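Long-range contacts in pullulanase C protein (Klebsiella pneumoniae subsp. pneumoniae NTUH-K2044, PDB 5HJ1), which probably acts as the GspC-family inner-membrane component of the type II secretion system that exports pullulanase, here represented by its PDZ domain with a bound fatty acid: residues A[6-11]-A[72-77]; A[18-23]-A[42-47]; A[58-63]-A[82-87]. All blocks are in the same frame, centred on the assembly; numbering follows the deposited sequence.

Contact 3 lies within the antiparallel sheet of the PDZ domain, contact 2 reaches the same sheet, and contact 1 joins helix 5-9 to helix 67-77, both packed against it. Contact 2 sets the start of strand 20-27 against the loop after strand 30-38; contact 3 pairs strand 54-59 with strand 82-89. The centres of contacts 1 and 2 are about 17 Å apart. Contact 3 is centred about 12 Å from contact 1 and about 15 Å from contact 2. Along the chain, contact 2 falls wholly between the segments of contact 1, whereas contacts 1 and 3 alternate. L9 packs on I22 and L77 on I83. All three supply residues to the vaccenic acid pocket, which is therefore assembled from distant parts of the chain.

Contact 1: residues A[6-11]-A[72-77]; sequences VKRLRE and QALQNL. With VCA (vaccenic acid), chain B.
With CG anti to the carbonyl carbon in R8, L9 and L74 alike (chi1 -67°, -77° and -69°), these three side chains reach into the space between helix 5-9 and helix 67-77. The chain of R8 bends again at chi2 and chi3, and so brings its guanidinium against helix 67-77. NH2 does the touching: R8 NH2 lies 3.1 Å from L74 CB, and the two side chains cross obliquely. The guanidinium also borders Q75, with R8 NH1 4.4 Å from Q75 CB. The polar partner of R8 NH2 is outside 72-77: it donates a hydrogen bond to the carbonyl oxygen of Q71, the residue just before this segment in helix 67-77, which is consistent with NH2 being held this close to L74 CB.

Deeper in, contact passes to leucine tips. L9 CD2 meets L74 CD2 at 4.0 Å, the side chains crossing at about a right angle, and the same methyl lies 4.2 Å from L77 CD1. With 7.6 Å between the CA atoms of L9 and L74, the closest such pair, the contact is made mainly by side chains, though R8 NH2 also comes near Q75 N. L9 also turns to the lipid: CD2 is 3.9 Å from C15 of the vaccenic acid and CD1 is 3.9 Å from C16, near the methyl end of the chain. The branch of L9 thus forms part of the pocket wall, backed by L74 and L77.

No hydrogen bond links 6-11 to 72-77 directly. The chemistry is consequently divided: a buried, apolar leucine cluster, of which L9 touches the alkyl chain, and at the more exposed margin a cation that lies beside aliphatic carbon and delivers its N-H to a helix carbonyl just outside the segment.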
loop_
_atom_site.group_PDB
_atom_site.type_symbol
_atom_site.label_atom_id
_atom_site.label_comp_id
_atom_site.label_asym_id
_atom_site.label_seq_id
_atom_site.Cartn_x
_atom_site.Cartn_y
_atom_site.Cartn_z
ATOM N N VAL A 6 8.121 -3.184 -3.243
ATOM C CA VAL A 6 8.253 -1.838 -3.843
ATOM C C VAL A 6 8.815 -1.931 -5.226
ATOM O O VAL A 6 8.274 -1.356 -6.178
ATOM C CB VAL A 6 9.098 -0.910 -2.945
ATOM C CG1 VAL A 6 9.371 0.434 -3.596
ATOM C CG2 VAL A 6 8.389 -0.733 -1.623
ATOM N N LYS A 7 9.873 -2.729 -5.349
ATOM C CA LYS A 7 10.493 -2.908 -6.642
ATOM C C LYS A 7 9.467 -3.513 -7.618
ATOM O O LYS A 7 9.453 -3.155 -8.779
ATOM C CB LYS A 7 11.798 -3.709 -6.518
ATOM C CG LYS A 7 12.821 -3.062 -5.574
ATOM C CD LYS A 7 13.062 -1.590 -5.902
ATOM C CE LYS A 7 14.231 -0.973 -5.149
ATOM N NZ LYS A 7 14.503 0.447 -5.524
ATOM N N ARG A 8 8.563 -4.347 -7.121
ATOM C CA ARG A 8 7.505 -4.869 -7.989
ATOM C C ARG A 8 6.387 -3.881 -8.310
ATOM O O ARG A 8 5.797 -4.007 -9.358
ATOM C CB ARG A 8 6.905 -6.181 -7.476
ATOM C CG ARG A 8 7.896 -7.343 -7.525
ATOM C CD ARG A 8 7.178 -8.587 -7.996
ATOM N NE ARG A 8 6.116 -9.017 -7.088
ATOM C CZ ARG A 8 5.069 -9.770 -7.438
ATOM N NH1 ARG A 8 4.850 -10.119 -8.703
ATOM N NH2 ARG A 8 4.193 -10.131 -6.516
ATOM N N LEU A 9 6.045 -2.923 -7.432
ATOM C CA LEU A 9 4.978 -1.916 -7.759
ATOM C C LEU A 9 5.365 -0.952 -8.894
ATOM O O LEU A 9 4.513 -0.325 -9.545
ATOM C CB LEU A 9 4.616 -1.029 -6.533
ATOM C CG LEU A 9 3.732 -1.581 -5.425
ATOM C CD1 LEU A 9 3.753 -0.657 -4.214
ATOM C CD2 LEU A 9 2.295 -1.769 -5.896
ATOM N N ARG A 10 6.664 -0.815 -9.095
ATOM C CA ARG A 10 7.200 0.031 -10.134
ATOM C C ARG A 10 6.843 -0.423 -11.574
ATOM O O ARG A 10 6.904 0.383 -12.516
ATOM C CB ARG A 10 8.716 0.146 -9.909
ATOM C CG ARG A 10 9.453 1.010 -10.909
ATOM C CD ARG A 10 10.903 1.239 -10.512
ATOM N NE ARG A 10 11.058 2.073 -9.314
ATOM C CZ ARG A 10 11.274 1.640 -8.071
ATOM N NH1 ARG A 10 11.385 0.348 -7.799
ATOM N NH2 ARG A 10 11.401 2.519 -7.080
ATOM N N GLU A 11 6.417 -1.678 -11.743
ATOM C CA GLU A 11 6.074 -2.236 -13.073
ATOM C C GLU A 11 4.709 -1.823 -13.611
ATOM O O GLU A 11 4.400 -2.036 -14.773
ATOM C CB GLU A 11 6.017 -3.756 -12.977
ATOM C CG GLU A 11 7.218 -4.429 -12.329
ATOM C CD GLU A 11 7.060 -5.947 -12.287
ATOM O OE1 GLU A 11 6.548 -6.520 -13.284
ATOM O OE2 GLU A 11 7.465 -6.567 -11.276
ATOM N N GLN A 72 0.919 -12.904 -4.052
ATOM C CA GLN A 72 -0.322 -13.188 -4.793
ATOM C C GLN A 72 -1.106 -11.888 -5.017
ATOM O O GLN A 72 -1.503 -11.574 -6.138
ATOM C CB GLN A 72 -1.110 -14.264 -4.050
ATOM C CG GLN A 72 -2.371 -14.780 -4.732
ATOM C CD GLN A 72 -2.854 -16.122 -4.159
ATOM O OE1 GLN A 72 -3.948 -16.596 -4.500
ATOM N NE2 GLN A 72 -2.032 -16.754 -3.302
ATOM N N ALA A 73 -1.243 -11.085 -3.975
ATOM C CA ALA A 73 -1.960 -9.811 -4.109
ATOM C C ALA A 73 -1.349 -8.894 -5.179
ATOM O O ALA A 73 -2.048 -8.287 -5.989
ATOM C CB ALA A 73 -1.984 -9.109 -2.776
ATOM N N LEU A 74 -0.032 -8.828 -5.218
ATOM C CA LEU A 74 0.646 -7.976 -6.191
ATOM C C LEU A 74 0.516 -8.447 -7.643
ATOM O O LEU A 74 0.362 -7.624 -8.555
ATOM C CB LEU A 74 2.135 -7.904 -5.816
ATOM C CG LEU A 74 2.404 -7.139 -4.540
ATOM C CD1 LEU A 74 3.806 -7.430 -4.017
ATOM C CD2 LEU A 74 2.210 -5.643 -4.768
ATOM N N GLN A 75 0.569 -9.753 -7.868
ATOM C CA GLN A 75 0.422 -10.241 -9.260
ATOM C C GLN A 75 -1.000 -9.924 -9.732
ATOM O O GLN A 75 -1.227 -9.555 -10.894
ATOM C CB GLN A 75 0.761 -11.730 -9.399
ATOM C CG GLN A 75 -0.038 -12.678 -8.517
ATOM C CD GLN A 75 0.423 -14.127 -8.624
ATOM O OE1 GLN A 75 1.248 -14.471 -9.482
ATOM N NE2 GLN A 75 -0.107 -14.990 -7.744
ATOM N N ASN A 76 -1.940 -10.003 -8.796
ATOM C CA ASN A 76 -3.348 -9.690 -9.093
ATOM C C ASN A 76 -3.654 -8.221 -9.426
ATOM O O ASN A 76 -4.638 -7.973 -10.133
ATOM C CB ASN A 76 -4.268 -10.107 -7.951
ATOM C CG ASN A 76 -4.352 -11.589 -7.752
ATOM O OD1 ASN A 76 -3.841 -12.390 -8.557
ATOM N ND2 ASN A 76 -5.017 -11.986 -6.659
ATOM N N LEU A 77 -2.880 -7.260 -8.909
ATOM C CA LEU A 77 -3.100 -5.814 -9.175
ATOM C C LEU A 77 -2.953 -5.412 -10.671
ATOM O O LEU A 77 -3.614 -4.471 -11.144
ATOM C CB LEU A 77 -2.166 -4.979 -8.253
ATOM C CG LEU A 77 -2.286 -3.445 -8.136
ATOM C CD1 LEU A 77 -1.653 -2.959 -6.834
ATOM C CD2 LEU A 77 -1.703 -2.683 -9.323
HETATM O O2 VCA B . -3.896 10.340 -11.257
HETATM C C1 VCA B . -4.913 9.912 -11.843
HETATM O O1 VCA B . -5.623 10.641 -12.575
HETATM C C2 VCA B . -5.297 8.460 -11.640
HETATM C C3 VCA B . -4.836 7.611 -12.823
HETATM C C4 VCA B . -3.810 6.563 -12.398
HETATM C C5 VCA B . -3.938 6.216 -10.918
HETATM C C6 VCA B . -3.334 7.309 -10.053
HETATM C C7 VCA B . -3.235 6.901 -8.591
HETATM C C8 VCA B . -2.829 5.442 -8.391
HETATM C C9 VCA B . -2.755 5.155 -6.896
HETATM C C10 VCA B . -2.506 3.703 -6.505
HETATM C C11 VCA B . -2.678 3.636 -5.031
HETATM C C12 VCA B . -2.265 2.663 -4.245
HETATM C C13 VCA B . -1.442 1.463 -4.650
HETATM C C14 VCA B . -0.921 0.995 -3.304
HETATM C C15 VCA B . -0.099 -0.275 -3.238
HETATM C C16 VCA B . 0.599 -0.165 -1.892
HETATM C C17 VCA B . 1.043 -1.478 -1.310
HETATM C C18 VCA B . 1.762 -1.154 -0.016
#

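Contact 2: residues A[18-23]-A[42-47]; sequences TYLSIS and ASLFRQ. With VCA (vaccenic acid), chain B.
Water 1 is gripped by two hydrogen bonds, one from each segment: it donates to Y19 O at 2.8 Å and accepts from L44 N at 2.9 Å. It thereby bridges two backbones that make no direct hydrogen bond within 18-23 and 42-47. It also lies in plane at the edges of both the Y19 and F45 rings.

Around this bridge the contact is apolar. Y19 and L44 cross at about a right angle, and the closest approach is L44 CD1 to Y19 CB, 3.6 Å. The same methyl reaches on to the vaccenic acid, 3.9 Å from C9. L20 splits its branches: CD1 faces the lipid at C14 (3.8 Å), whereas CD2 meets the edge of the F45 ring at CE1 (3.8 Å). One face of the Y19 ring carries the alkyl chain, with C7 lying 3.7 Å above the plane and offset toward the rim. The phenol oxygen OH ends 2.4 Å from carboxyl O2, a very short separation whose proton is not assigned. Tyrosine thus meets the fatty acid twice, at its head group and along its chain.

The 42-47 segment begins with a type I turn from A42 to F45, closed by F45 N to A42 O, and S43 OG is held by D41. Y19 lies where the weakly bonded helix 16-19 gives way to strand 20-27, which begins at L20 and pairs antiparallel with strand 30-38. The turn belongs to the loop leading toward strand 54-59, where L50 touches both L20 and F45, and P38 of strand 30-38 packs on the F45 side chain.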
loop_
_atom_site.group_PDB
_atom_site.type_symbol
_atom_site.label_atom_id
_atom_site.label_comp_id
_atom_site.label_asym_id
_atom_site.label_seq_id
_atom_site.Cartn_x
_atom_site.Cartn_y
_atom_site.Cartn_z
ATOM N N THR A 18 5.092 7.590 -8.085
ATOM C CA THR A 18 5.011 9.048 -8.168
ATOM C C THR A 18 4.081 9.573 -7.076
ATOM O O THR A 18 4.260 10.713 -6.593
ATOM C CB THR A 18 4.466 9.491 -9.517
ATOM O OG1 THR A 18 5.364 9.043 -10.566
ATOM C CG2 THR A 18 4.390 10.999 -9.631
ATOM N N TYR A 19 3.108 8.755 -6.652
ATOM C CA TYR A 19 2.138 9.168 -5.640
ATOM C C TYR A 19 2.486 8.734 -4.254
ATOM O O TYR A 19 1.944 9.294 -3.283
ATOM C CB TYR A 19 0.701 8.616 -5.979
ATOM C CG TYR A 19 0.106 9.084 -7.251
ATOM C CD1 TYR A 19 -0.611 10.283 -7.283
ATOM C CD2 TYR A 19 0.317 8.380 -8.402
ATOM C CE1 TYR A 19 -1.246 10.701 -8.438
ATOM C CE2 TYR A 19 -0.210 8.843 -9.607
ATOM C CZ TYR A 19 -0.976 10.017 -9.570
ATOM O OH TYR A 19 -1.594 10.526 -10.723
ATOM N N LEU A 20 3.361 7.739 -4.122
ATOM C CA LEU A 20 3.650 7.116 -2.829
ATOM C C LEU A 20 5.099 6.874 -2.613
ATOM O O LEU A 20 5.775 6.402 -3.547
ATOM C CB LEU A 20 2.975 5.730 -2.702
ATOM C CG LEU A 20 1.507 5.713 -2.673
ATOM C CD1 LEU A 20 1.018 4.251 -2.681
ATOM C CD2 LEU A 20 1.015 6.369 -1.413
ATOM N N SER A 21 5.593 7.209 -1.446
ATOM C CA SER A 21 6.915 6.819 -0.920
ATOM C C SER A 21 6.621 5.689 0.066
ATOM O O SER A 21 5.812 5.850 0.992
ATOM C CB SER A 21 7.510 7.999 -0.226
ATOM O OG SER A 21 8.853 7.726 0.140
ATOM N N ILE A 22 7.255 4.536 -0.107
ATOM C CA ILE A 22 6.903 3.298 0.630
ATOM C C ILE A 22 8.100 2.662 1.265
ATOM O O ILE A 22 9.158 2.559 0.659
ATOM C CB ILE A 22 6.245 2.298 -0.344
ATOM C CG1 ILE A 22 5.042 2.898 -1.004
ATOM C CG2 ILE A 22 5.827 0.979 0.362
ATOM C CD1 ILE A 22 4.389 2.071 -2.104
ATOM N N SER A 23 8.039 2.367 2.572
ATOM C CA SER A 23 9.115 1.573 3.228
ATOM C C SER A 23 8.535 0.424 4.062
ATOM O O SER A 23 7.687 0.686 4.973
ATOM C CB SER A 23 9.879 2.392 4.223
ATOM O OG SER A 23 10.482 3.453 3.534
ATOM N N ALA A 42 1.498 14.548 -4.183
ATOM C CA ALA A 42 0.836 14.293 -2.907
ATOM C C ALA A 42 -0.675 14.269 -2.927
ATOM O O ALA A 42 -1.328 14.309 -1.879
ATOM C CB ALA A 42 1.377 15.265 -1.835
ATOM N N SER A 43 -1.224 14.096 -4.117
ATOM C CA SER A 43 -2.672 14.134 -4.331
ATOM C C SER A 43 -3.517 13.189 -3.516
ATOM O O SER A 43 -4.602 13.633 -3.083
ATOM C CB SER A 43 -2.958 13.785 -5.748
ATOM O OG SER A 43 -2.635 14.919 -6.621
ATOM N N LEU A 44 -3.021 11.997 -3.207
ATOM C CA LEU A 44 -3.816 10.976 -2.515
ATOM C C LEU A 44 -3.915 11.260 -1.046
ATOM O O LEU A 44 -4.641 10.541 -0.337
ATOM C CB LEU A 44 -3.182 9.631 -2.695
ATOM C CG LEU A 44 -2.986 9.082 -4.110
ATOM C CD1 LEU A 44 -2.229 7.744 -4.074
ATOM C CD2 LEU A 44 -4.282 9.086 -4.862
ATOM N N PHE A 45 -3.192 12.244 -0.520
ATOM C CA PHE A 45 -3.119 12.539 0.906
ATOM C C PHE A 45 -4.079 13.658 1.226
ATOM O O PHE A 45 -3.855 14.822 0.860
ATOM C CB PHE A 45 -1.671 12.804 1.302
ATOM C CG PHE A 45 -0.831 11.581 1.306
ATOM C CD1 PHE A 45 -0.340 11.029 0.103
ATOM C CD2 PHE A 45 -0.547 10.877 2.466
ATOM C CE1 PHE A 45 0.332 9.795 0.078
ATOM C CE2 PHE A 45 0.155 9.675 2.437
ATOM C CZ PHE A 45 0.605 9.140 1.280
ATOM N N ARG A 46 -5.202 13.317 1.878
ATOM C CA ARG A 46 -6.322 14.200 2.088
ATOM C C ARG A 46 -7.233 13.520 3.108
ATOM O O ARG A 46 -7.047 12.363 3.445
ATOM C CB ARG A 46 -7.036 14.441 0.779
ATOM C CG ARG A 46 -7.567 13.097 0.206
ATOM C CD ARG A 46 -8.085 13.193 -1.128
ATOM N NE ARG A 46 -9.291 13.964 -1.118
ATOM C CZ ARG A 46 -9.864 14.387 -2.252
ATOM N NH1 ARG A 46 -9.357 14.077 -3.423
ATOM N NH2 ARG A 46 -10.927 15.143 -2.217
ATOM N N GLN A 47 -8.194 14.309 3.611
ATOM C CA GLN A 47 -9.066 13.795 4.710
ATOM C C GLN A 47 -9.750 12.435 4.556
ATOM O O GLN A 47 -9.672 11.554 5.447
ATOM C CB GLN A 47 -10.031 14.860 5.129
ATOM C CG GLN A 47 -10.743 14.526 6.422
ATOM C CD GLN A 47 -11.726 15.598 6.802
ATOM O OE1 GLN A 47 -12.659 15.921 6.053
ATOM N NE2 GLN A 47 -11.566 16.112 8.001
HETATM O O2 VCA B . -3.896 10.340 -11.257
HETATM C C1 VCA B . -4.913 9.912 -11.843
HETATM O O1 VCA B . -5.623 10.641 -12.575
HETATM C C2 VCA B . -5.297 8.460 -11.640
HETATM C C3 VCA B . -4.836 7.611 -12.823
HETATM C C4 VCA B . -3.810 6.563 -12.398
HETATM C C5 VCA B . -3.938 6.216 -10.918
HETATM C C6 VCA B . -3.334 7.309 -10.053
HETATM C C7 VCA B . -3.235 6.901 -8.591
HETATM C C8 VCA B . -2.829 5.442 -8.391
HETATM C C9 VCA B . -2.755 5.155 -6.896
HETATM C C10 VCA B . -2.506 3.703 -6.505
HETATM C C11 VCA B . -2.678 3.636 -5.031
HETATM C C12 VCA B . -2.265 2.663 -4.245
HETATM C C13 VCA B . -1.442 1.463 -4.650
HETATM C C14 VCA B . -0.921 0.995 -3.304
HETATM C C15 VCA B . -0.099 -0.275 -3.238
HETATM C C16 VCA B . 0.599 -0.165 -1.892
HETATM C C17 VCA B . 1.043 -1.478 -1.310
HETATM C C18 VCA B . 1.762 -1.154 -0.016
HETATM O O HOH W 1 -0.223 11.098 -3.397
#

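Contact 3: residues A[58-63]-A[82-87]; sequences ALNGID and EITLTV
The flat side chain here is the amide of N60, set with CG anti to the carbonyl carbon (chi1 -60°). T84 N donates to OD1 at 2.9 Å from above the amide plane, 37° out of it, while ND2 meets I83 CG2 at 3.8 Å. The peptide carbonyl of T84 is used differently: N60 N reaches its oxygen in plane, at 2.7 Å and nearly straight (178°). N60 therefore joins T84 through both backbone and side chain. Farther along, T86 N binds A58 O at 2.9 Å, and A58 N gives a weak return bond to T86 O.

This is an antiparallel pairing in the PDZ sheet, with A58-T86 the hydrogen-bonded pair and L59-L85 the non-hydrogen-bonded one; helix 67-77 lies in the connection between the two strands. Strand 54-59 turns back through a type I' turn, L59 to I62, closed by reciprocal bonds between the L59 and I62 backbones, with N60 and G61 both at positive phi.

A58 CB and T86 CB touch at 3.7 Å on one face. On the other, L59 CD1 meets I83 CD1 at 4.1 Å, and I83 and L85 touch the vaccenic acid while L77 of helix 67-77 backs L59 and I83. Water 2 accepts from G61 N and donates to T84 O and to T86 OG1, which also bonds D95 of strand 92-99.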
loop_
_atom_site.group_PDB
_atom_site.type_symbol
_atom_site.label_atom_id
_atom_site.label_comp_id
_atom_site.label_asym_id
_atom_site.label_seq_id
_atom_site.Cartn_x
_atom_site.Cartn_y
_atom_site.Cartn_z
ATOM N N ALA A 58 -3.110 -4.379 4.273
ATOM C CA ALA A 58 -3.828 -5.276 3.336
ATOM C C ALA A 58 -4.015 -4.605 2.010
ATOM O O ALA A 58 -4.194 -3.391 1.941
ATOM C CB ALA A 58 -5.173 -5.749 3.922
ATOM N N LEU A 59 -4.071 -5.423 0.970
ATOM C CA LEU A 59 -4.311 -4.947 -0.411
ATOM C C LEU A 59 -5.395 -5.877 -0.943
ATOM O O LEU A 59 -5.224 -7.090 -1.000
ATOM C CB LEU A 59 -3.042 -5.052 -1.253
ATOM C CG LEU A 59 -3.196 -4.772 -2.759
ATOM C CD1 LEU A 59 -3.603 -3.368 -3.084
ATOM C CD2 LEU A 59 -1.862 -5.061 -3.485
ATOM N N ASN A 60 -6.579 -5.277 -1.247
ATOM C CA ASN A 60 -7.746 -6.078 -1.684
ATOM C C ASN A 60 -8.062 -7.216 -0.765
ATOM O O ASN A 60 -8.386 -8.352 -1.153
ATOM C CB ASN A 60 -7.566 -6.599 -3.092
ATOM C CG ASN A 60 -7.397 -5.495 -4.072
ATOM O OD1 ASN A 60 -8.172 -4.509 -4.057
ATOM N ND2 ASN A 60 -6.418 -5.604 -4.922
ATOM N N GLY A 61 -7.966 -6.934 0.508
ATOM C CA GLY A 61 -8.251 -7.851 1.519
ATOM C C GLY A 61 -7.221 -8.948 1.835
ATOM O O GLY A 61 -7.449 -9.778 2.686
ATOM N N ILE A 62 -6.070 -8.937 1.122
ATOM C CA ILE A 62 -4.974 -9.860 1.306
ATOM C C ILE A 62 -3.929 -9.211 2.222
ATOM O O ILE A 62 -3.507 -8.073 1.971
ATOM C CB ILE A 62 -4.378 -10.209 -0.062
ATOM C CG1 ILE A 62 -5.414 -10.887 -0.982
ATOM C CG2 ILE A 62 -3.209 -11.204 0.170
ATOM C CD1 ILE A 62 -5.022 -10.909 -2.456
ATOM N N ASP A 63 -3.530 -9.944 3.235
ATOM C CA ASP A 63 -2.548 -9.515 4.224
ATOM C C ASP A 63 -1.178 -9.265 3.599
ATOM O O ASP A 63 -0.511 -10.174 3.103
ATOM C CB ASP A 63 -2.448 -10.569 5.310
ATOM C CG ASP A 63 -1.755 -10.083 6.562
ATOM O OD1 ASP A 63 -1.088 -9.006 6.556
ATOM O OD2 ASP A 63 -1.816 -10.850 7.558
ATOM N N GLU A 82 -9.864 -1.126 -9.884
ATOM C CA GLU A 82 -10.047 -0.379 -8.633
ATOM C C GLU A 82 -9.507 -1.313 -7.616
ATOM O O GLU A 82 -9.740 -2.520 -7.692
ATOM C CB GLU A 82 -11.540 -0.061 -8.335
ATOM C CG GLU A 82 -11.796 0.725 -7.042
ATOM C CD GLU A 82 -13.181 1.351 -6.947
ATOM O OE1 GLU A 82 -13.929 1.073 -5.963
ATOM O OE2 GLU A 82 -13.604 2.107 -7.855
ATOM N N ILE A 83 -8.736 -0.754 -6.676
ATOM C CA ILE A 83 -8.119 -1.550 -5.653
ATOM C C ILE A 83 -8.299 -0.921 -4.310
ATOM O O ILE A 83 -8.532 0.322 -4.214
ATOM C CB ILE A 83 -6.617 -1.761 -5.896
ATOM C CG1 ILE A 83 -5.867 -0.403 -5.933
ATOM C CG2 ILE A 83 -6.419 -2.529 -7.188
ATOM C CD1 ILE A 83 -4.389 -0.586 -5.988
ATOM N N THR A 84 -8.311 -1.719 -3.271
ATOM C CA THR A 84 -8.490 -1.162 -1.946
ATOM C C THR A 84 -7.281 -1.425 -1.085
ATOM O O THR A 84 -6.761 -2.557 -1.061
ATOM C CB THR A 84 -9.669 -1.812 -1.282
ATOM O OG1 THR A 84 -10.844 -1.602 -2.103
ATOM C CG2 THR A 84 -9.940 -1.310 0.105
ATOM N N LEU A 85 -6.906 -0.435 -0.322
ATOM C CA LEU A 85 -5.823 -0.558 0.623
ATOM C C LEU A 85 -6.402 -0.444 2.031
ATOM O O LEU A 85 -7.287 0.436 2.298
ATOM C CB LEU A 85 -4.864 0.616 0.438
ATOM C CG LEU A 85 -3.439 0.530 0.765
ATOM C CD1 LEU A 85 -2.747 -0.704 0.163
ATOM C CD2 LEU A 85 -2.812 1.845 0.188
ATOM N N THR A 86 -6.044 -1.344 2.934
ATOM C CA THR A 86 -6.343 -1.241 4.335
ATOM C C THR A 86 -5.105 -0.669 5.042
ATOM O O THR A 86 -4.032 -1.247 4.897
ATOM C CB THR A 86 -6.709 -2.574 4.955
ATOM O OG1 THR A 86 -7.805 -3.146 4.239
ATOM C CG2 THR A 86 -7.102 -2.415 6.391
ATOM N N VAL A 87 -5.303 0.427 5.758
ATOM C CA VAL A 87 -4.232 1.027 6.540
ATOM C C VAL A 87 -4.581 1.046 8.023
ATOM O O VAL A 87 -5.772 1.053 8.369
ATOM C CB VAL A 87 -3.911 2.480 6.059
ATOM C CG1 VAL A 87 -3.443 2.485 4.610
ATOM C CG2 VAL A 87 -5.067 3.398 6.255
HETATM O O HOH W 2 -7.638 -4.136 1.530
#